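Local coordinates for tailspike protein (PDB 3RIQ) that probably binds and cleaves the O-antigen of Salmonella lipopolysaccharide, serving phage 9NA as its receptor-recognising endorhamnosidase, at residues F170-H175 with N195-A200; A219-R224 with K249-E254; R381-M386 with E403-S408. All blocks are in the same frame, centred on the assembly; numbering follows the deposited sequence.

Interaction 1 (F170-H175 with N195-A200)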
ATOM      1  N   PHE A 170     -20.309  22.070   9.578  1.00 11.56           N
ATOM      2  CA  PHE A 170     -19.382  23.070  10.123  1.00 10.42           C
ATOM      3  C   PHE A 170     -19.340  24.203   9.122  1.00 12.03           C
ATOM      4  O   PHE A 170     -18.878  24.015   7.969  1.00 13.06           O
ATOM      5  CB  PHE A 170     -17.982  22.453  10.321  1.00 10.84           C
ATOM      6  CG  PHE A 170     -17.971  21.389  11.357  1.00 10.11           C
ATOM      7  CD1 PHE A 170     -17.816  21.737  12.699  1.00 10.85           C
ATOM      8  CD2 PHE A 170     -18.139  20.040  11.014  1.00 10.54           C
ATOM      9  CE1 PHE A 170     -17.819  20.740  13.719  1.00 11.82           C
ATOM     10  CE2 PHE A 170     -18.138  19.042  12.013  1.00 12.11           C
ATOM     11  CZ  PHE A 170     -18.016  19.395  13.366  1.00 11.37           C
ATOM     12  N   THR A 171     -19.808  25.365   9.559  1.00 11.85           N
ATOM     13  CA  THR A 171     -19.936  26.558   8.688  1.00 11.91           C
ATOM     14  C   THR A 171     -18.881  27.582   9.062  1.00 12.81           C
ATOM     15  O   THR A 171     -18.864  28.043  10.199  1.00 11.88           O
ATOM     16  CB  THR A 171     -21.357  27.139   8.778  1.00 12.38           C
ATOM     17  OG1 THR A 171     -22.278  26.142   8.310  1.00 12.58           O
ATOM     18  CG2 THR A 171     -21.526  28.422   7.922  1.00 13.12           C
ATOM     19  N   LEU A 172     -18.027  27.956   8.101  1.00 11.27           N
ATOM     20  CA  LEU A 172     -16.942  28.948   8.334  1.00 12.03           C
ATOM     21  C   LEU A 172     -16.019  28.537   9.495  1.00 12.14           C
ATOM     22  O   LEU A 172     -15.603  29.385  10.322  1.00 13.32           O
ATOM     23  CB  LEU A 172     -17.463  30.398   8.531  1.00 11.58           C
ATOM     24  CG  LEU A 172     -18.125  31.037   7.296  1.00 11.98           C
ATOM     25  CD1 LEU A 172     -18.615  32.449   7.668  1.00 13.30           C
ATOM     26  CD2 LEU A 172     -17.135  31.142   6.137  1.00 13.75           C
ATOM     27  N   CYS A 173     -15.708  27.239   9.565  1.00 11.00           N
ATOM     28  CA  CYS A 173     -14.825  26.728  10.578  1.00 11.24           C
ATOM     29  C   CYS A 173     -13.450  26.436  10.014  1.00 11.30           C
ATOM     30  O   CYS A 173     -13.296  26.215   8.797  1.00 12.02           O
ATOM     31  CB  CYS A 173     -15.394  25.429  11.198  1.00 12.25           C
ATOM     32  SG  CYS A 173     -16.943  25.708  12.172  1.00 12.62           S
ATOM     33  N   ASN A 174     -12.464  26.354  10.907  1.00 11.99           N
ATOM     34  CA  ASN A 174     -11.097  25.941  10.526  1.00 11.89           C
ATOM     35  C   ASN A 174     -10.541  25.041  11.621  1.00 11.39           C
ATOM     36  O   ASN A 174     -10.939  25.144  12.798  1.00 11.47           O
ATOM     37  CB  ASN A 174     -10.166  27.145  10.381  1.00 11.55           C
ATOM     38  CG  ASN A 174     -10.614  28.100   9.306  1.00 13.05           C
ATOM     39  OD1 ASN A 174     -10.382  27.873   8.109  1.00 14.56           O
ATOM     40  ND2 ASN A 174     -11.282  29.190   9.734  1.00 14.80           N
ATOM     41  N   HIS A 175      -9.622  24.165  11.229  1.00 10.94           N
ATOM     42  CA  HIS A 175      -8.968  23.248  12.164  1.00 11.55           C
ATOM     43  C   HIS A 175      -9.977  22.478  12.996  1.00 11.78           C
ATOM     44  O   HIS A 175      -9.787  22.276  14.218  1.00 13.02           O
ATOM     45  CB  HIS A 175      -7.892  23.966  12.980  1.00 12.88           C
ATOM     46  CG  HIS A 175      -6.772  24.477  12.123  1.00 17.86           C
ATOM     47  ND1 HIS A 175      -5.786  23.651  11.624  1.00 24.44           N
ATOM     48  CD2 HIS A 175      -6.546  25.702  11.598  1.00 23.19           C
ATOM     49  CE1 HIS A 175      -4.969  24.359  10.862  1.00 23.91           C
ATOM     50  NE2 HIS A 175      -5.417  25.606  10.823  1.00 26.81           N
ATOM     51  N   ASN A 195     -17.477  26.364   3.631  1.00 12.02           N
ATOM     52  CA  ASN A 195     -16.727  27.628   3.771  1.00 12.79           C
ATOM     53  C   ASN A 195     -16.934  28.638   2.644  1.00 12.93           C
ATOM     54  O   ASN A 195     -16.160  29.566   2.498  1.00 13.80           O
ATOM     55  CB  ASN A 195     -15.225  27.352   3.996  1.00 12.35           C
ATOM     56  CG  ASN A 195     -14.957  26.629   5.311  1.00 13.28           C
ATOM     57  OD1 ASN A 195     -15.190  25.441   5.418  1.00 13.67           O
ATOM     58  ND2 ASN A 195     -14.525  27.350   6.310  1.00 11.41           N
ATOM     59  N   HIS A 196     -18.008  28.511   1.875  1.00 12.36           N
ATOM     60  CA  HIS A 196     -18.171  29.429   0.747  1.00 11.87           C
ATOM     61  C   HIS A 196     -18.770  30.804   1.096  1.00 12.94           C
ATOM     62  O   HIS A 196     -18.863  31.641   0.218  1.00 12.87           O
ATOM     63  CB  HIS A 196     -19.052  28.799  -0.325  1.00 12.84           C
ATOM     64  CG  HIS A 196     -20.461  28.640   0.142  1.00 11.26           C
ATOM     65  ND1 HIS A 196     -20.796  27.805   1.187  1.00 13.39           N
ATOM     66  CD2 HIS A 196     -21.605  29.245  -0.247  1.00 12.07           C
ATOM     67  CE1 HIS A 196     -22.093  27.900   1.416  1.00 12.01           C
ATOM     68  NE2 HIS A 196     -22.611  28.763   0.549  1.00 13.93           N
ATOM     69  N   HIS A 197     -19.176  31.032   2.344  1.00 12.96           N
ATOM     70  CA  HIS A 197     -19.802  32.313   2.692  1.00 12.68           C
ATOM     71  C   HIS A 197     -18.840  33.483   2.660  1.00 13.65           C
ATOM     72  O   HIS A 197     -19.276  34.618   2.664  1.00 14.71           O
ATOM     73  CB  HIS A 197     -20.542  32.290   4.040  1.00 13.21           C
ATOM     74  CG  HIS A 197     -21.749  31.400   4.067  1.00 13.70           C
ATOM     75  ND1 HIS A 197     -22.037  30.584   5.137  1.00 17.10           N
ATOM     76  CD2 HIS A 197     -22.775  31.254   3.203  1.00 15.33           C
ATOM     77  CE1 HIS A 197     -23.166  29.934   4.907  1.00 14.88           C
ATOM     78  NE2 HIS A 197     -23.639  30.332   3.740  1.00 15.98           N
ATOM     79  N   THR A 198     -17.534  33.241   2.663  1.00 14.72           N
ATOM     80  CA  THR A 198     -16.575  34.354   2.475  1.00 14.62           C
ATOM     81  C   THR A 198     -15.526  34.000   1.432  1.00 14.81           C
ATOM     82  O   THR A 198     -15.467  32.845   1.020  1.00 14.48           O
ATOM     83  CB  THR A 198     -15.861  34.812   3.778  1.00 14.54           C
ATOM     84  OG1 THR A 198     -14.756  33.954   4.090  1.00 15.79           O
ATOM     85  CG2 THR A 198     -16.828  34.865   4.959  1.00 12.94           C
ATOM     86  N   THR A 199     -14.693  34.962   1.030  1.00 13.90           N
ATOM     87  CA  THR A 199     -13.605  34.668   0.091  1.00 14.36           C
ATOM     88  C   THR A 199     -12.431  33.916   0.725  1.00 13.28           C
ATOM     89  O   THR A 199     -11.598  33.397  -0.011  1.00 14.60           O
ATOM     90  CB  THR A 199     -13.075  35.961  -0.551  1.00 14.31           C
ATOM     91  OG1 THR A 199     -12.733  36.863   0.513  1.00 16.45           O
ATOM     92  CG2 THR A 199     -14.140  36.593  -1.501  1.00 15.33           C
ATOM     93  N   ALA A 200     -12.353  33.817   2.058  1.00 14.04           N
ATOM     94  CA  ALA A 200     -11.313  32.974   2.672  1.00 13.18           C
ATOM     95  C   ALA A 200     -11.564  31.496   2.301  1.00 13.66           C
ATOM     96  O   ALA A 200     -12.654  31.120   1.869  1.00 14.49           O
ATOM     97  CB  ALA A 200     -11.348  33.110   4.200  1.00 14.91           C
TER
HETATM   98  O   HOH W   1     -16.320  24.905   7.953  1.00 12.99           O

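Interaction 2 (A219-R224 with K249-E254)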
ATOM      1  N   ALA A 219     -20.211  10.911   2.299  1.00 11.32           N
ATOM      2  CA  ALA A 219     -19.919  10.725   3.720  1.00 11.28           C
ATOM      3  C   ALA A 219     -19.246  11.969   4.316  1.00 11.03           C
ATOM      4  O   ALA A 219     -19.598  12.410   5.436  1.00 11.57           O
ATOM      5  CB  ALA A 219     -19.081   9.488   3.972  1.00 11.03           C
ATOM      6  N   VAL A 220     -18.289  12.534   3.579  1.00 11.37           N
ATOM      7  CA  VAL A 220     -17.655  13.801   3.955  1.00 10.53           C
ATOM      8  C   VAL A 220     -17.680  14.675   2.736  1.00 10.82           C
ATOM      9  O   VAL A 220     -17.377  14.201   1.625  1.00 11.43           O
ATOM     10  CB  VAL A 220     -16.188  13.617   4.453  1.00 10.34           C
ATOM     11  CG1 VAL A 220     -15.651  14.948   4.966  1.00 12.26           C
ATOM     12  CG2 VAL A 220     -16.092  12.519   5.538  1.00 12.32           C
ATOM     13  N   LEU A 221     -18.027  15.964   2.937  1.00 11.13           N
ATOM     14  CA  LEU A 221     -18.164  16.923   1.836  1.00 10.84           C
ATOM     15  C   LEU A 221     -17.382  18.201   2.154  1.00 11.32           C
ATOM     16  O   LEU A 221     -17.517  18.761   3.266  1.00 12.17           O
ATOM     17  CB  LEU A 221     -19.653  17.251   1.641  1.00 11.25           C
ATOM     18  CG  LEU A 221     -19.957  18.321   0.578  1.00 11.27           C
ATOM     19  CD1 LEU A 221     -19.627  17.791  -0.806  1.00 13.74           C
ATOM     20  CD2 LEU A 221     -21.399  18.715   0.645  1.00 13.34           C
ATOM     21  N   PHE A 222     -16.531  18.621   1.222  1.00 11.06           N
ATOM     22  CA  PHE A 222     -15.721  19.863   1.347  1.00 11.02           C
ATOM     23  C   PHE A 222     -16.222  20.961   0.403  1.00 11.70           C
ATOM     24  O   PHE A 222     -16.452  20.697  -0.783  1.00 12.13           O
ATOM     25  CB  PHE A 222     -14.247  19.596   1.020  1.00 10.78           C
ATOM     26  CG  PHE A 222     -13.572  18.682   2.005  1.00 10.25           C
ATOM     27  CD1 PHE A 222     -12.892  19.194   3.113  1.00 12.14           C
ATOM     28  CD2 PHE A 222     -13.693  17.294   1.884  1.00 11.11           C
ATOM     29  CE1 PHE A 222     -12.302  18.347   4.063  1.00 11.97           C
ATOM     30  CE2 PHE A 222     -13.094  16.448   2.834  1.00 12.78           C
ATOM     31  CZ  PHE A 222     -12.421  16.972   3.919  1.00 12.33           C
ATOM     32  N   ILE A 223     -16.412  22.170   0.954  1.00 11.74           N
ATOM     33  CA  ILE A 223     -16.824  23.340   0.191  1.00 11.77           C
ATOM     34  C   ILE A 223     -15.855  24.487   0.480  1.00 12.20           C
ATOM     35  O   ILE A 223     -15.743  24.927   1.637  1.00 11.18           O
ATOM     36  CB  ILE A 223     -18.276  23.740   0.612  1.00 12.19           C
ATOM     37  CG1 ILE A 223     -19.264  22.684   0.135  1.00 12.08           C
ATOM     38  CG2 ILE A 223     -18.657  25.157   0.105  1.00 12.43           C
ATOM     39  CD1 ILE A 223     -20.651  22.741   0.858  1.00 13.94           C
ATOM     40  N   ARG A 224     -15.141  24.940  -0.557  1.00 10.80           N
ATOM     41  CA  ARG A 224     -14.175  26.061  -0.437  1.00 11.44           C
ATOM     42  C   ARG A 224     -13.160  25.829   0.692  1.00 11.65           C
ATOM     43  O   ARG A 224     -12.947  26.711   1.564  1.00 11.25           O
ATOM     44  CB  ARG A 224     -14.869  27.453  -0.306  1.00 12.57           C
ATOM     45  CG  ARG A 224     -13.952  28.585  -0.742  1.00 11.75           C
ATOM     46  CD  ARG A 224     -14.664  29.970  -0.703  1.00 12.80           C
ATOM     47  NE  ARG A 224     -13.691  31.023  -1.077  1.00 12.11           N
ATOM     48  CZ  ARG A 224     -13.392  31.374  -2.330  1.00 12.62           C
ATOM     49  NH1 ARG A 224     -14.030  30.826  -3.369  1.00 13.45           N
ATOM     50  NH2 ARG A 224     -12.486  32.339  -2.558  1.00 14.67           N
ATOM     51  N   LYS A 249     -16.496  13.596  -1.149  1.00 11.24           N
ATOM     52  CA  LYS A 249     -16.660  14.539  -2.275  1.00 11.16           C
ATOM     53  C   LYS A 249     -16.054  15.901  -2.022  1.00 12.07           C
ATOM     54  O   LYS A 249     -16.225  16.461  -0.916  1.00 11.50           O
ATOM     55  CB  LYS A 249     -18.171  14.742  -2.546  1.00 11.29           C
ATOM     56  CG  LYS A 249     -18.498  15.718  -3.677  1.00 12.15           C
ATOM     57  CD  LYS A 249     -19.993  15.706  -4.045  1.00 14.75           C
ATOM     58  CE  LYS A 249     -20.276  16.823  -5.045  1.00 17.54           C
ATOM     59  NZ  LYS A 249     -21.753  17.056  -5.327  1.00 19.98           N
ATOM     60  N   THR A 250     -15.383  16.437  -3.045  1.00 11.17           N
ATOM     61  CA  THR A 250     -15.051  17.859  -3.094  1.00 11.69           C
ATOM     62  C   THR A 250     -16.110  18.513  -3.982  1.00 11.50           C
ATOM     63  O   THR A 250     -16.335  18.086  -5.109  1.00 12.16           O
ATOM     64  CB  THR A 250     -13.638  18.101  -3.630  1.00 11.15           C
ATOM     65  OG1 THR A 250     -13.479  17.458  -4.908  1.00 12.02           O
ATOM     66  CG2 THR A 250     -12.605  17.534  -2.676  1.00 12.12           C
ATOM     67  N   TYR A 251     -16.778  19.537  -3.466  1.00 12.38           N
ATOM     68  CA  TYR A 251     -17.840  20.205  -4.231  1.00 12.63           C
ATOM     69  C   TYR A 251     -17.268  20.854  -5.503  1.00 13.17           C
ATOM     70  O   TYR A 251     -16.126  21.296  -5.554  1.00 13.12           O
ATOM     71  CB  TYR A 251     -18.556  21.255  -3.330  1.00 12.57           C
ATOM     72  CG  TYR A 251     -20.012  21.560  -3.716  1.00 13.34           C
ATOM     73  CD1 TYR A 251     -21.063  20.867  -3.140  1.00 16.36           C
ATOM     74  CD2 TYR A 251     -20.312  22.558  -4.630  1.00 13.93           C
ATOM     75  CE1 TYR A 251     -22.376  21.136  -3.505  1.00 18.38           C
ATOM     76  CE2 TYR A 251     -21.610  22.832  -4.993  1.00 17.24           C
ATOM     77  CZ  TYR A 251     -22.632  22.130  -4.429  1.00 19.06           C
ATOM     78  OH  TYR A 251     -23.956  22.409  -4.768  1.00 22.50           O
ATOM     79  N   GLN A 252     -18.121  20.925  -6.525  1.00 12.95           N
ATOM     80  CA  GLN A 252     -17.803  21.572  -7.803  1.00 13.50           C
ATOM     81  C   GLN A 252     -18.519  22.891  -8.065  1.00 13.97           C
ATOM     82  O   GLN A 252     -19.616  23.116  -7.600  1.00 15.18           O
ATOM     83  CB  GLN A 252     -18.100  20.615  -8.957  1.00 13.75           C
ATOM     84  CG  GLN A 252     -17.234  19.323  -8.931  1.00 14.29           C
ATOM     85  CD  GLN A 252     -18.004  18.095  -8.553  1.00 15.49           C
ATOM     86  OE1 GLN A 252     -19.075  17.843  -9.087  1.00 17.91           O
ATOM     87  NE2 GLN A 252     -17.475  17.320  -7.674  1.00 14.83           N
ATOM     88  N   ASN A 253     -17.899  23.745  -8.850  1.00 13.78           N
ATOM     89  CA  ASN A 253     -18.531  24.979  -9.323  1.00 14.52           C
ATOM     90  C   ASN A 253     -18.888  25.939  -8.170  1.00 15.38           C
ATOM     91  O   ASN A 253     -18.112  26.064  -7.270  1.00 15.18           O
ATOM     92  CB  ASN A 253     -19.714  24.670 -10.250  1.00 15.81           C
ATOM     93  CG  ASN A 253     -19.311  23.854 -11.499  1.00 16.18           C
ATOM     94  OD1 ASN A 253     -18.180  23.421 -11.654  1.00 15.31           O
ATOM     95  ND2 ASN A 253     -20.268  23.651 -12.386  1.00 19.62           N
ATOM     96  N   GLU A 254     -20.040  26.592  -8.208  1.00 14.81           N
ATOM     97  CA  GLU A 254     -20.390  27.674  -7.260  1.00 15.76           C
ATOM     98  C   GLU A 254     -21.557  27.258  -6.372  1.00 15.70           C
ATOM     99  O   GLU A 254     -22.391  26.478  -6.786  1.00 17.20           O
ATOM    100  CB  GLU A 254     -20.801  28.957  -8.010  1.00 16.25           C
ATOM    101  CG  GLU A 254     -19.640  29.918  -8.394  1.00 18.85           C
ATOM    102  CD  GLU A 254     -18.822  29.431  -9.581  1.00 19.39           C
ATOM    103  OE1 GLU A 254     -19.414  28.928 -10.574  1.00 23.98           O
ATOM    104  OE2 GLU A 254     -17.595  29.605  -9.552  1.00 16.11           O
TER

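Interaction 3 (R381-M386 with E403-S408)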
ATOM      1  N   ARG A 381       0.357  10.673 -16.465  1.00 14.02           N
ATOM      2  CA  ARG A 381       1.478   9.721 -16.507  1.00 13.62           C
ATOM      3  C   ARG A 381       1.077   8.560 -15.598  1.00 13.57           C
ATOM      4  O   ARG A 381       0.870   8.766 -14.391  1.00 15.18           O
ATOM      5  CB  ARG A 381       2.767  10.385 -15.983  1.00 13.98           C
ATOM      6  CG  ARG A 381       3.249  11.529 -16.890  1.00 15.26           C
ATOM      7  CD  ARG A 381       4.204  12.505 -16.193  1.00 17.28           C
ATOM      8  NE  ARG A 381       3.529  13.282 -15.148  1.00 14.41           N
ATOM      9  CZ  ARG A 381       2.852  14.432 -15.317  1.00 14.76           C
ATOM     10  NH1 ARG A 381       2.734  14.976 -16.525  1.00 16.96           N
ATOM     11  NH2 ARG A 381       2.298  15.047 -14.248  1.00 16.34           N
ATOM     12  N   LEU A 382       0.966   7.359 -16.166  1.00 13.21           N
ATOM     13  CA  LEU A 382       0.469   6.185 -15.429  1.00 14.45           C
ATOM     14  C   LEU A 382       1.570   5.158 -15.308  1.00 14.44           C
ATOM     15  O   LEU A 382       2.219   4.831 -16.336  1.00 14.98           O
ATOM     16  CB  LEU A 382      -0.705   5.533 -16.164  1.00 13.97           C
ATOM     17  CG  LEU A 382      -2.019   6.323 -16.255  1.00 15.37           C
ATOM     18  CD1 LEU A 382      -1.889   7.503 -17.193  1.00 18.32           C
ATOM     19  CD2 LEU A 382      -3.138   5.413 -16.724  1.00 19.23           C
ATOM     20  N   ARG A 383       1.787   4.646 -14.090  1.00 13.76           N
ATOM     21  CA  ARG A 383       2.853   3.636 -13.866  1.00 14.02           C
ATOM     22  C   ARG A 383       2.309   2.573 -12.933  1.00 13.42           C
ATOM     23  O   ARG A 383       1.920   2.898 -11.809  1.00 14.20           O
ATOM     24  CB  ARG A 383       4.154   4.213 -13.283  1.00 14.33           C
ATOM     25  CG  ARG A 383       4.784   5.397 -14.005  1.00 16.84           C
ATOM     26  CD  ARG A 383       4.454   6.656 -13.312  1.00 19.91           C
ATOM     27  NE  ARG A 383       5.132   7.865 -13.797  1.00 17.48           N
ATOM     28  CZ  ARG A 383       4.862   9.079 -13.301  1.00 15.26           C
ATOM     29  NH1 ARG A 383       3.955   9.217 -12.322  1.00 17.87           N
ATOM     30  NH2 ARG A 383       5.468  10.150 -13.788  1.00 17.86           N
ATOM     31  N   GLY A 384       2.313   1.319 -13.368  1.00 13.29           N
ATOM     32  CA  GLY A 384       1.872   0.242 -12.512  1.00 12.85           C
ATOM     33  C   GLY A 384       0.366   0.142 -12.543  1.00 13.19           C
ATOM     34  O   GLY A 384      -0.314   0.639 -11.649  1.00 14.05           O
ATOM     35  N   ILE A 385      -0.150  -0.454 -13.607  1.00 12.73           N
ATOM     36  CA  ILE A 385      -1.581  -0.509 -13.859  1.00 13.67           C
ATOM     37  C   ILE A 385      -1.964  -1.977 -14.039  1.00 13.89           C
ATOM     38  O   ILE A 385      -1.343  -2.690 -14.835  1.00 14.45           O
ATOM     39  CB  ILE A 385      -1.909   0.291 -15.160  1.00 12.72           C
ATOM     40  CG1 ILE A 385      -1.355   1.739 -15.071  1.00 14.51           C
ATOM     41  CG2 ILE A 385      -3.431   0.206 -15.480  1.00 14.81           C
ATOM     42  CD1 ILE A 385      -1.932   2.629 -13.938  1.00 16.14           C
ATOM     43  N   MET A 386      -2.985  -2.433 -13.313  1.00 13.58           N
ATOM     44  CA  MET A 386      -3.503  -3.790 -13.511  1.00 13.83           C
ATOM     45  C   MET A 386      -4.992  -3.685 -13.786  1.00 14.03           C
ATOM     46  O   MET A 386      -5.733  -3.052 -13.021  1.00 14.46           O
ATOM     47  CB  MET A 386      -3.227  -4.667 -12.280  1.00 13.96           C
ATOM     48  CG  MET A 386      -1.742  -4.970 -12.049  1.00 15.78           C
ATOM     49  SD  MET A 386      -1.481  -6.308 -10.891  1.00 17.79           S
ATOM     50  CE  MET A 386      -2.045  -5.602  -9.361  1.00 18.01           C
ATOM     51  N   GLU A 403       0.915   8.788 -21.147  1.00 15.92           N
ATOM     52  CA  GLU A 403       1.909   7.727 -21.249  1.00 15.65           C
ATOM     53  C   GLU A 403       1.701   6.703 -20.143  1.00 15.26           C
ATOM     54  O   GLU A 403       1.231   7.035 -19.053  1.00 16.05           O
ATOM     55  CB  GLU A 403       3.311   8.292 -21.236  1.00 16.74           C
ATOM     56  CG  GLU A 403       3.707   8.956 -19.957  1.00 17.41           C
ATOM     57  CD  GLU A 403       5.120   9.497 -20.057  1.00 18.93           C
ATOM     58  OE1 GLU A 403       6.041   8.722 -20.403  1.00 21.98           O
ATOM     59  OE2 GLU A 403       5.326  10.690 -19.803  1.00 21.13           O
ATOM     60  N   VAL A 404       2.043   5.457 -20.446  1.00 14.79           N
ATOM     61  CA  VAL A 404       1.808   4.330 -19.557  0.50 15.70           C
ATOM     62  C   VAL A 404       3.093   3.502 -19.401  1.00 15.59           C
ATOM     63  O   VAL A 404       3.881   3.406 -20.336  1.00 17.42           O
ATOM     64  CB  VAL A 404       0.684   3.439 -20.157  0.50 15.85           C
ATOM     65  CG1 VAL A 404       0.270   2.375 -19.189  0.50 16.76           C
ATOM     66  CG2 VAL A 404      -0.541   4.267 -20.526  0.50 15.96           C
ATOM     67  N   SER A 405       3.275   2.902 -18.230  1.00 15.07           N
ATOM     68  CA  SER A 405       4.365   1.945 -17.999  0.50 14.81           C
ATOM     69  C   SER A 405       3.886   0.875 -17.023  1.00 14.38           C
ATOM     70  O   SER A 405       3.049   1.145 -16.153  1.00 14.81           O
ATOM     71  CB  SER A 405       5.603   2.652 -17.464  0.50 14.92           C
ATOM     72  OG  SER A 405       5.327   3.180 -16.191  0.50 14.90           O
ATOM     73  N   ASN A 406       4.387  -0.353 -17.199  1.00 14.99           N
ATOM     74  CA  ASN A 406       4.074  -1.485 -16.309  1.00 15.14           C
ATOM     75  C   ASN A 406       2.573  -1.739 -16.235  1.00 15.13           C
ATOM     76  O   ASN A 406       1.957  -1.579 -15.187  1.00 14.58           O
ATOM     77  CB  ASN A 406       4.698  -1.311 -14.918  1.00 15.60           C
ATOM     78  CG  ASN A 406       4.524  -2.551 -14.049  1.00 19.11           C
ATOM     79  OD1 ASN A 406       4.373  -3.637 -14.560  1.00 22.56           O
ATOM     80  ND2 ASN A 406       4.467  -2.373 -12.732  1.00 20.42           N
ATOM     81  N   VAL A 407       1.993  -2.074 -17.378  1.00 14.67           N
ATOM     82  CA  VAL A 407       0.569  -2.351 -17.500  1.00 14.94           C
ATOM     83  C   VAL A 407       0.350  -3.839 -17.731  1.00 14.86           C
ATOM     84  O   VAL A 407       1.054  -4.469 -18.535  1.00 15.41           O
ATOM     85  CB  VAL A 407      -0.089  -1.557 -18.683  1.00 15.83           C
ATOM     86  CG1 VAL A 407      -1.569  -1.800 -18.722  1.00 16.66           C
ATOM     87  CG2 VAL A 407       0.176  -0.114 -18.543  1.00 18.68           C
ATOM     88  N   SER A 408      -0.637  -4.385 -17.027  1.00 15.66           N
ATOM     89  CA  SER A 408      -1.026  -5.775 -17.145  1.00 16.48           C
ATOM     90  C   SER A 408      -2.543  -5.874 -17.280  1.00 16.30           C
ATOM     91  O   SER A 408      -3.271  -5.214 -16.510  1.00 16.58           O
ATOM     92  CB  SER A 408      -0.523  -6.526 -15.882  1.00 17.28           C
ATOM     93  OG  SER A 408      -1.037  -7.830 -15.841  1.00 23.54           O
TER

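Interaction 1 (F170-H175 with N195-A200)
Just past the end of a strand of the parallel beta-helix, Leu172 and Cys173 meet Asn195, which opens the loop following the strand of the next coil. The amide of Asn195 makes the one direct hydrogen bond: ND2 gives to Cys173 O at 3.0 Å, with 157° at the hydrogen. The acceptor lies close to the plane of the amide, while ND2 stands 26° out of the plane of the carbonyl. Asn205 ND2 donates to the same Cys173 O, so two side-chain amides grip it. On the other branch of the amide, Asn195 OD1 takes Asn225 ND2 and lies 2.8 Å from an ordered water. That water accepts from Cys173 N at 2.9 Å and also faces Phe170 O, though the acceptors around it outnumber its protons.

At this point in the right-handed beta-helix Leu172, in a left-handed backbone conformation (phi 56°), takes the chain off strand 166-171, while Asn195 to Thr198 form a type I turn. Leu172 lays its two methyls against that turn, CD2 lying 3.9 Å from Thr198 CG2 and CD1 4.1 Å from His197 CB. Thr171 brings CG2, anti to its backbone N, up to the edge of the His197 ring, 3.6 Å from ND1 and in the ring plane; its hydroxyl is engaged instead by Glu194 and Arg149. His196 CE1 lies over the rim of one face of the His197 ring, and His197 NE2 bonds a glycerol. One residue on, Thr198 OG1 accepts from Ala200 N at 3.1 Å, an ST turn.

Interaction 2 (A219-R224 with K249-E254)
Leu221 and Phe222 pair in parallel with Lys249 and Thr250, joining two successive coils of the beta-helix through three backbone hydrogen bonds. Lys249 N gives to Val220 O at 3.0 Å, and Phe222 N returns a bond to Lys249 O at 3.1 Å. Tyr251 N then closes the row on Phe222 O at 2.9 Å, the straightest of the three at 168°, just beyond the last regular pair. Lys249 O has a second, softer partner in Leu221 CA, 3.4 Å away as a CA-H...O contact, and it also sits at the edge of the Phe222 ring, close to the ring plane. Farther along the same strand, Ile223 O is taken by Asn225 ND2.

Thr250 and Gln252 find polar partners on the following coil. Thr250 OG1 is hydrogen-bonded to Asn283 O. Gln252 NE2 has Asp281 OD2 and Asn283 O there and Thr250 O in its own segment; three acceptors share its two N-H groups, which fits the weakness of the Thr250 bond.

Leu221 and Lys249 run alongside each other in the same direction. Both have CG anti to the backbone N, and Leu221 CD1 rests against the lysine methylenes, 3.7 Å from CG, while the extended lysine chain carries its amine away from the contact. Tyr251 runs alongside Ile223, with its CB 3.8 Å from Ile223 CG1, and it receives Leu221 CD1 at its ring edge, near the ring plane, 4.1 Å from CD1 of the tyrosine.

Strand 220-223 is thus bonded on both sides: Leu221 and Ile223 use their backbones toward Ile191 and Phe193 of strand 184-194, whereas strand 249-250 continues the stack to strand 281-282. Phe222 and Thr250 share the face opposite Leu221 and Lys249, and Val220 packs on Leu238 of strand 238-241.

Interaction 3 (R381-M386 with E403-S408)
The carboxylate of Glu403 and the guanidinium of Arg381 are turned 81° against each other, and the two do not touch as charged groups: Glu403 OE2 lies 3.7 Å from the methylene carbon Arg381 CG, whereas OE2 stays 5.6 Å from Arg381 NE. At the edge of the Arg381 guanidinium, in its plane, lies Arg383 NH2; one face of the Arg383 guanidinium carries Arg381 CB, offset toward the rim. Both arginines reach Asp355 on the preceding coil, Arg381 through NE and Arg383 through NH1, an arrangement that would offset the like charges held so close together.

These are two neighbouring rungs of the right-handed parallel beta-helix, in register from Arg381 with Glu403 to Met386 with Ser408. Leu382 N gives to Glu403 O, its carbonyl takes Ser405 N in a more bent bond (135°), and Gly384 N gives to Ser405 O. At the corner the alternation changes: the next amide, Ile385 N, bonds the next carbonyl, Asn406 O, at 2.9 Å, and Ser408 N then gives to Ile385 O. Both corner residues, Gly384 and Asn406, have positive phi, so each coil bends at the same level and the bonding carries on to the next face.

Several of these side chains belong to the subunit interface. Arg383 NE bonds His388 ND1 of the second subunit, and Glu403 packs on Gly411 of that copy; Met386 packs on Asn358 of the third subunit and Ser408 on Asn406 of that third copy. Inside the coil, Ile385 CB meets Val407 CG2 at 4.0 Å. At the corner itself, the amide ND2 of Asn406 comes to 3.7 Å from Gly384 CA.

Overall arrangement
From the N terminus the three contacts follow in series, none nested in or crossing another, each closing one coil of the beta-helix. Interaction 1 closes first, joining the end of strand 166-171 to the loop after strand 184-194. Interaction 2 then ties strand 220-223 to strand 249-250. The two touch, with centres about 12 Å apart: Asn195 N probably bonds Ile223 O at 3.0 Å, and Arg224 reaches the 195-200 loop, so that loop joins consecutive coils. Interaction 3 lies much further along the stack, its centre about 30 Å from that of interaction 2 and 39 Å from that of interaction 1, and there side chains of both segments pack against the other two subunits.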